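Local coordinates for extracellular solute-binding protein family 1 (Alicyclobacillus acidocaldarius subsp. acidocaldarius, PDB 4OVJ) that probably binds a solute outside the cell and delivers it to an ABC-type importer, as other family 1 extracellular solute-binding proteins do, at residues A[374-384]-A[405-415]. Numbering follows the deposited sequence.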
ATOM      1  N   PRO A 374      11.632  -6.457   9.677  1.00 16.96           N
ATOM      2  CA  PRO A 374      12.930  -6.206  10.323  1.00 18.86           C
ATOM      3  C   PRO A 374      13.801  -5.241   9.519  1.00 21.45           C
ATOM      4  O   PRO A 374      13.511  -4.961   8.357  1.00 20.47           O
ATOM      5  CB  PRO A 374      13.566  -7.588  10.380  1.00 21.11           C
ATOM      6  CG  PRO A 374      12.960  -8.331   9.232  1.00 19.71           C
ATOM      7  CD  PRO A 374      11.566  -7.800   9.066  1.00 17.79           C
ATOM      8  N   GLN A 375      14.872  -4.769  10.154  0.50 23.52           N
ATOM      9  CA  GLN A 375      15.743  -3.723   9.608  0.50 27.02           C
ATOM     10  C   GLN A 375      16.404  -4.089   8.277  0.50 25.31           C
ATOM     11  O   GLN A 375      16.661  -3.215   7.447  0.50 28.02           O
ATOM     12  CB  GLN A 375      16.828  -3.367  10.633  0.50 29.68           C
ATOM     13  CG  GLN A 375      17.830  -4.480  10.898  0.50 32.77           C
ATOM     14  CD  GLN A 375      18.917  -4.072  11.873  0.50 36.11           C
ATOM     15  OE1 GLN A 375      19.101  -2.891  12.160  0.50 34.49           O
ATOM     16  NE2 GLN A 375      19.645  -5.052  12.389  0.50 39.80           N
ATOM     17  N   HIS A 376      16.663  -5.378   8.078  1.00 23.41           N
ATOM     18  CA  HIS A 376      17.348  -5.866   6.871  1.00 23.62           C
ATOM     19  C   HIS A 376      16.429  -6.024   5.644  1.00 20.47           C
ATOM     20  O   HIS A 376      16.870  -6.528   4.614  1.00 18.71           O
ATOM     21  CB  HIS A 376      18.035  -7.210   7.163  1.00 27.63           C
ATOM     22  CG  HIS A 376      19.148  -7.123   8.165  1.00 35.51           C
ATOM     23  ND1 HIS A 376      20.220  -6.267   8.017  1.00 41.25           N
ATOM     24  CD2 HIS A 376      19.364  -7.798   9.319  1.00 39.09           C
ATOM     25  CE1 HIS A 376      21.040  -6.410   9.043  1.00 46.42           C
ATOM     26  NE2 HIS A 376      20.544  -7.336   9.847  1.00 45.46           N
ATOM     27  N   ASP A 377      15.168  -5.603   5.739  1.00 18.93           N
ATOM     28  CA  ASP A 377      14.201  -5.810   4.647  1.00 18.48           C
ATOM     29  C   ASP A 377      14.638  -5.269   3.292  1.00 19.29           C
ATOM     30  O   ASP A 377      14.438  -5.930   2.274  1.00 16.95           O
ATOM     31  CB  ASP A 377      12.834  -5.215   5.005  1.00 18.69           C
ATOM     32  CG  ASP A 377      11.782  -5.475   3.933  1.00 17.38           C
ATOM     33  OD1 ASP A 377      11.374  -6.638   3.743  1.00 15.33           O
ATOM     34  OD2 ASP A 377      11.380  -4.511   3.257  1.00 20.27           O
ATOM     35  N   LYS A 378      15.220  -4.067   3.274  1.00 22.46           N
ATOM     36  CA  LYS A 378      15.652  -3.457   2.022  1.00 22.54           C
ATOM     37  C   LYS A 378      16.693  -4.331   1.306  1.00 21.58           C
ATOM     38  O   LYS A 378      16.574  -4.582   0.105  1.00 21.75           O
ATOM     39  CB  LYS A 378      16.181  -2.040   2.267  1.00 26.23           C
ATOM     40  CG  LYS A 378      16.417  -1.250   0.990  1.00 34.57           C
ATOM     41  CD  LYS A 378      16.440   0.253   1.251  1.00 42.28           C
ATOM     42  CE  LYS A 378      16.635   1.044  -0.035  1.00 47.35           C
ATOM     43  NZ  LYS A 378      18.025   0.930  -0.557  1.00 48.86           N
ATOM     44  N   GLU A 379      17.684  -4.814   2.050  1.00 19.14           N
ATOM     45  CA  GLU A 379      18.719  -5.694   1.498  1.00 20.28           C
ATOM     46  C   GLU A 379      18.129  -7.020   1.032  1.00 17.88           C
ATOM     47  O   GLU A 379      18.444  -7.495  -0.057  1.00 18.41           O
ATOM     48  CB  GLU A 379      19.834  -5.951   2.521  1.00 23.67           C
ATOM     49  CG  GLU A 379      20.931  -6.864   1.985  1.00 26.89           C
ATOM     50  CD  GLU A 379      22.182  -6.921   2.849  1.00 33.72           C
ATOM     51  OE1 GLU A 379      22.223  -6.279   3.923  1.00 35.07           O
ATOM     52  OE2 GLU A 379      23.138  -7.622   2.441  1.00 39.50           O
ATOM     53  N   ILE A 380      17.276  -7.609   1.864  1.00 17.33           N
ATOM     54  CA  ILE A 380      16.625  -8.888   1.547  1.00 14.88           C
ATOM     55  C   ILE A 380      15.765  -8.765   0.287  1.00 13.98           C
ATOM     56  O   ILE A 380      15.793  -9.630  -0.578  1.00 14.92           O
ATOM     57  CB  ILE A 380      15.805  -9.413   2.744  1.00 15.09           C
ATOM     58  CG1 ILE A 380      16.770  -9.796   3.873  1.00 16.90           C
ATOM     59  CG2 ILE A 380      14.980 -10.628   2.338  1.00 14.87           C
ATOM     60  CD1 ILE A 380      16.121 -10.237   5.157  1.00 18.07           C
ATOM     61  N   ASP A 381      15.016  -7.678   0.191  1.00 14.96           N
ATOM     62  CA  ASP A 381      14.210  -7.372  -0.998  1.00 15.08           C
ATOM     63  C   ASP A 381      15.101  -7.339  -2.251  1.00 16.73           C
ATOM     64  O   ASP A 381      14.773  -7.940  -3.283  1.00 15.70           O
ATOM     65  CB  ASP A 381      13.506  -6.030  -0.766  1.00 17.25           C
ATOM     66  CG  ASP A 381      12.521  -5.663  -1.854  1.00 18.27           C
ATOM     67  OD1 ASP A 381      12.823  -5.823  -3.047  1.00 22.86           O
ATOM     68  OD2 ASP A 381      11.438  -5.150  -1.510  1.00 25.48           O
ATOM     69  N   GLN A 382      16.238  -6.656  -2.144  1.00 16.15           N
ATOM     70  CA  GLN A 382      17.174  -6.579  -3.259  1.00 17.79           C
ATOM     71  C   GLN A 382      17.741  -7.956  -3.590  1.00 16.48           C
ATOM     72  O   GLN A 382      17.830  -8.307  -4.766  1.00 18.64           O
ATOM     73  CB  GLN A 382      18.293  -5.552  -3.001  1.00 20.30           C
ATOM     74  CG  GLN A 382      19.186  -5.300  -4.209  1.00 25.07           C
ATOM     75  CD  GLN A 382      18.413  -4.796  -5.427  1.00 28.05           C
ATOM     76  OE1 GLN A 382      17.835  -3.716  -5.395  1.00 34.91           O
ATOM     77  NE2 GLN A 382      18.402  -5.581  -6.504  1.00 31.27           N
ATOM     78  N   ASP A 383      18.118  -8.731  -2.567  1.00 17.28           N
ATOM     79  CA  ASP A 383      18.605 -10.102  -2.779  1.00 18.27           C
ATOM     80  C   ASP A 383      17.545 -10.961  -3.471  1.00 15.91           C
ATOM     81  O   ASP A 383      17.866 -11.779  -4.331  1.00 15.91           O
ATOM     82  CB  ASP A 383      19.029 -10.782  -1.468  1.00 19.33           C
ATOM     83  CG  ASP A 383      20.214 -10.103  -0.795  1.00 25.55           C
ATOM     84  OD1 ASP A 383      21.004  -9.422  -1.495  1.00 28.48           O
ATOM     85  OD2 ASP A 383      20.363 -10.261   0.445  1.00 30.48           O
ATOM     86  N   PHE A 384      16.279 -10.780  -3.095  1.00 14.05           N
ATOM     87  CA  PHE A 384      15.204 -11.532  -3.728  1.00 12.06           C
ATOM     88  C   PHE A 384      15.113 -11.194  -5.204  1.00 12.25           C
ATOM     89  O   PHE A 384      15.065 -12.087  -6.061  1.00 12.82           O
ATOM     90  CB  PHE A 384      13.884 -11.258  -3.029  1.00 10.73           C
ATOM     91  CG  PHE A 384      12.760 -12.144  -3.488  1.00 10.22           C
ATOM     92  CD1 PHE A 384      12.621 -13.417  -2.976  1.00 11.30           C
ATOM     93  CD2 PHE A 384      11.854 -11.703  -4.441  1.00  9.86           C
ATOM     94  CE1 PHE A 384      11.580 -14.239  -3.378  1.00 10.78           C
ATOM     95  CE2 PHE A 384      10.814 -12.515  -4.854  1.00  9.58           C
ATOM     96  CZ  PHE A 384      10.674 -13.782  -4.326  1.00 10.12           C
ATOM     97  N   PHE A 405      18.683 -18.141  -1.774  1.00 19.69           N
ATOM     98  CA  PHE A 405      18.122 -16.904  -1.240  1.00 17.64           C
ATOM     99  C   PHE A 405      17.736 -17.030   0.235  1.00 16.37           C
ATOM    100  O   PHE A 405      17.996 -16.126   1.020  1.00 18.44           O
ATOM    101  CB  PHE A 405      16.901 -16.422  -2.040  1.00 15.79           C
ATOM    102  CG  PHE A 405      16.094 -15.393  -1.303  1.00 15.75           C
ATOM    103  CD1 PHE A 405      16.527 -14.077  -1.242  1.00 15.61           C
ATOM    104  CD2 PHE A 405      14.941 -15.749  -0.612  1.00 15.50           C
ATOM    105  CE1 PHE A 405      15.820 -13.126  -0.532  1.00 14.79           C
ATOM    106  CE2 PHE A 405      14.230 -14.800   0.101  1.00 14.66           C
ATOM    107  CZ  PHE A 405      14.670 -13.487   0.139  1.00 14.62           C
HETATM  108  N   MSE A 406      17.098 -18.144   0.588  1.00 17.32           N
HETATM  109  CA  MSE A 406      16.573 -18.348   1.941  1.00 17.06           C
HETATM  110  C   MSE A 406      17.681 -18.524   2.935  1.00 17.87           C
HETATM  111  O   MSE A 406      17.607 -17.980   4.040  1.00 19.16           O
HETATM  112  CB  MSE A 406      15.655 -19.558   1.973  1.00 17.87           C
HETATM  113  CG  MSE A 406      14.337 -19.213   1.303  1.00 16.73           C
HETATM  114 SE   MSE A 406      13.155 -20.770   1.289  1.00 19.46          SE
HETATM  115  CE  MSE A 406      12.712 -20.700   3.213  1.00 20.45           C
ATOM    116  N   GLN A 407      18.720 -19.271   2.565  1.00 20.78           N
ATOM    117  CA  GLN A 407      19.868 -19.461   3.454  1.00 20.56           C
ATOM    118  C   GLN A 407      20.515 -18.104   3.737  1.00 20.80           C
ATOM    119  O   GLN A 407      20.805 -17.768   4.885  1.00 24.57           O
ATOM    120  CB  GLN A 407      20.890 -20.410   2.819  1.00 24.17           C
ATOM    121  CG  GLN A 407      22.058 -20.767   3.725  1.00 29.15           C
ATOM    122  CD  GLN A 407      23.187 -21.460   2.979  1.00 35.75           C
ATOM    123  OE1 GLN A 407      23.304 -21.365   1.750  1.00 37.85           O
ATOM    124  NE2 GLN A 407      24.041 -22.153   3.725  1.00 41.46           N
ATOM    125  N   GLU A 408      20.709 -17.324   2.678  1.00 20.55           N
ATOM    126  CA  GLU A 408      21.308 -15.995   2.775  1.00 23.46           C
ATOM    127  C   GLU A 408      20.510 -15.059   3.679  1.00 21.31           C
ATOM    128  O   GLU A 408      21.072 -14.441   4.589  1.00 25.12           O
ATOM    129  CB  GLU A 408      21.456 -15.393   1.376  1.00 27.25           C
ATOM    130  CG  GLU A 408      21.912 -13.942   1.338  1.00 35.38           C
ATOM    131  CD  GLU A 408      22.402 -13.495  -0.039  1.00 41.20           C
ATOM    132  OE1 GLU A 408      22.845 -12.330  -0.153  1.00 51.46           O
ATOM    133  OE2 GLU A 408      22.346 -14.293  -1.002  1.00 49.58           O
ATOM    134  N   ALA A 409      19.206 -14.961   3.419  1.00 19.29           N
ATOM    135  CA  ALA A 409      18.322 -14.088   4.172  1.00 18.84           C
ATOM    136  C   ALA A 409      18.227 -14.517   5.639  1.00 17.98           C
ATOM    137  O   ALA A 409      18.303 -13.677   6.526  1.00 20.81           O
ATOM    138  CB  ALA A 409      16.936 -14.057   3.530  1.00 19.76           C
ATOM    139  N   ASN A 410      18.064 -15.818   5.892  1.00 19.02           N
ATOM    140  CA  ASN A 410      17.979 -16.316   7.272  1.00 20.32           C
ATOM    141  C   ASN A 410      19.268 -16.082   8.047  1.00 21.18           C
ATOM    142  O   ASN A 410      19.220 -15.775   9.239  1.00 26.20           O
ATOM    143  CB  ASN A 410      17.570 -17.794   7.332  1.00 19.46           C
ATOM    144  CG  ASN A 410      16.058 -17.988   7.283  1.00 21.67           C
ATOM    145  OD1 ASN A 410      15.306 -17.229   7.897  1.00 22.51           O
ATOM    146  ND2 ASN A 410      15.611 -19.020   6.573  1.00 22.33           N
ATOM    147  N   ASP A 411      20.409 -16.206   7.371  1.00 24.86           N
ATOM    148  CA  ASP A 411      21.718 -15.920   7.991  1.00 28.56           C
ATOM    149  C   ASP A 411      21.835 -14.447   8.379  1.00 28.80           C
ATOM    150  O   ASP A 411      22.325 -14.113   9.461  1.00 28.37           O
ATOM    151  CB  ASP A 411      22.879 -16.289   7.047  1.00 30.79           C
ATOM    152  CG  ASP A 411      23.177 -17.790   7.025  1.00 39.39           C
ATOM    153  OD1 ASP A 411      22.669 -18.526   7.901  1.00 46.35           O
ATOM    154  OD2 ASP A 411      23.939 -18.234   6.128  1.00 44.05           O
ATOM    155  N   LEU A 412      21.386 -13.574   7.485  1.00 25.69           N
ATOM    156  CA  LEU A 412      21.364 -12.141   7.739  1.00 25.24           C
ATOM    157  C   LEU A 412      20.421 -11.782   8.895  1.00 25.87           C
ATOM    158  O   LEU A 412      20.771 -10.986   9.767  1.00 28.22           O
ATOM    159  CB  LEU A 412      20.938 -11.414   6.471  1.00 23.90           C
ATOM    160  CG  LEU A 412      20.919  -9.890   6.474  1.00 33.30           C
ATOM    161  CD1 LEU A 412      22.259  -9.326   6.915  1.00 35.84           C
ATOM    162  CD2 LEU A 412      20.565  -9.395   5.079  1.00 34.94           C
ATOM    163  N   LEU A 413      19.224 -12.363   8.907  1.00 23.35           N
ATOM    164  CA  LEU A 413      18.292 -12.104   9.998  1.00 22.14           C
ATOM    165  C   LEU A 413      18.804 -12.593  11.357  1.00 26.12           C
ATOM    166  O   LEU A 413      18.485 -11.994  12.375  1.00 28.45           O
ATOM    167  CB  LEU A 413      16.941 -12.736   9.710  1.00 20.43           C
ATOM    168  CG  LEU A 413      16.194 -12.123   8.529  1.00 19.99           C
ATOM    169  CD1 LEU A 413      14.980 -12.990   8.234  1.00 20.57           C
ATOM    170  CD2 LEU A 413      15.794 -10.689   8.808  1.00 20.90           C
ATOM    171  N   GLN A 414      19.580 -13.679  11.361  1.00 30.12           N
ATOM    172  CA  GLN A 414      20.105 -14.268  12.605  1.00 32.99           C
ATOM    173  C   GLN A 414      21.326 -13.490  13.117  1.00 38.65           C
ATOM    174  O   GLN A 414      21.596 -13.450  14.327  1.00 44.23           O
ATOM    175  CB  GLN A 414      20.449 -15.752  12.400  1.00 39.15           C
ATOM    176  CG  GLN A 414      20.374 -16.572  13.680  1.00 45.94           C
ATOM    177  CD  GLN A 414      20.989 -17.957  13.549  1.00 52.02           C
ATOM    178  OE1 GLN A 414      20.987 -18.557  12.472  1.00 62.46           O
ATOM    179  NE2 GLN A 414      21.512 -18.474  14.654  1.00 52.22           N
ATOM    180  N   ASN A 415      22.067 -12.887  12.190  1.00 39.04           N
ATOM    181  CA  ASN A 415      23.140 -11.953  12.537  1.00 39.53           C
ATOM    182  C   ASN A 415      22.590 -10.519  12.636  1.00 47.69           C
ATOM    183  O   ASN A 415      22.556  -9.768  11.653  1.00 55.30           O
ATOM    184  CB  ASN A 415      24.284 -12.047  11.512  1.00 41.92           C
ATOM    185  CG  ASN A 415      25.406 -11.044  11.776  1.00 42.28           C
ATOM    186  OD1 ASN A 415      25.308 -10.190  12.664  1.00 61.94           O
ATOM    187  ND2 ASN A 415      26.479 -11.140  10.996  1.00 46.55           N
TER
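I380 is the knob of an antiparallel helix hairpin at the C-terminal end of the chain, entering a hole formed by F405, A409, L412 and L413. The segment axes of helices 377-384 and 405-414 run at 171° and approach to 10.4 Å; apolar, CH-pi and aromatic contacts join them, and no hydrogen bond crosses. The two branches of I380 diverge: CG2, anti to the backbone N, reaches F405 CZ at 3.6 Å, while CG1, beside that N, sends CD1 to within 3.7 Å of L413 CD2. Next along the hairpin, F384 and F405 form an edge-to-face pair, with centroids 5.2 Å apart and planes at 78°. F384 offers the edge; its CD1 sits over one face of F405, near the rim, and A409 CB covers the opposite face. W185 meets both phenyl rings, and L214 and Y217 of helix 211-226 also pack on F384. At the other end, N-cap residue H376 lays its imidazole against L412, whose CD1 stands 3.8 Å from the ring centroid and 7° off the normal, a CH-pi contact. With CG anti to the carbonyl carbon, the H376 ring is swung onto this leucine. An alanine here is likely to leave L412 CD1 without its aromatic platform and open a gap beside the last helical turn. On the more exposed flank, D383 OD2 and E408 OE1 lie 3.3 Å apart, like charges with no hydrogen bond between them, whose closeness may raise the proton affinity of one or both. The register H376–L413, I380–A409, F384–F405 steps four residues up one segment and four down the other, as expected for an antiparallel helical hairpin.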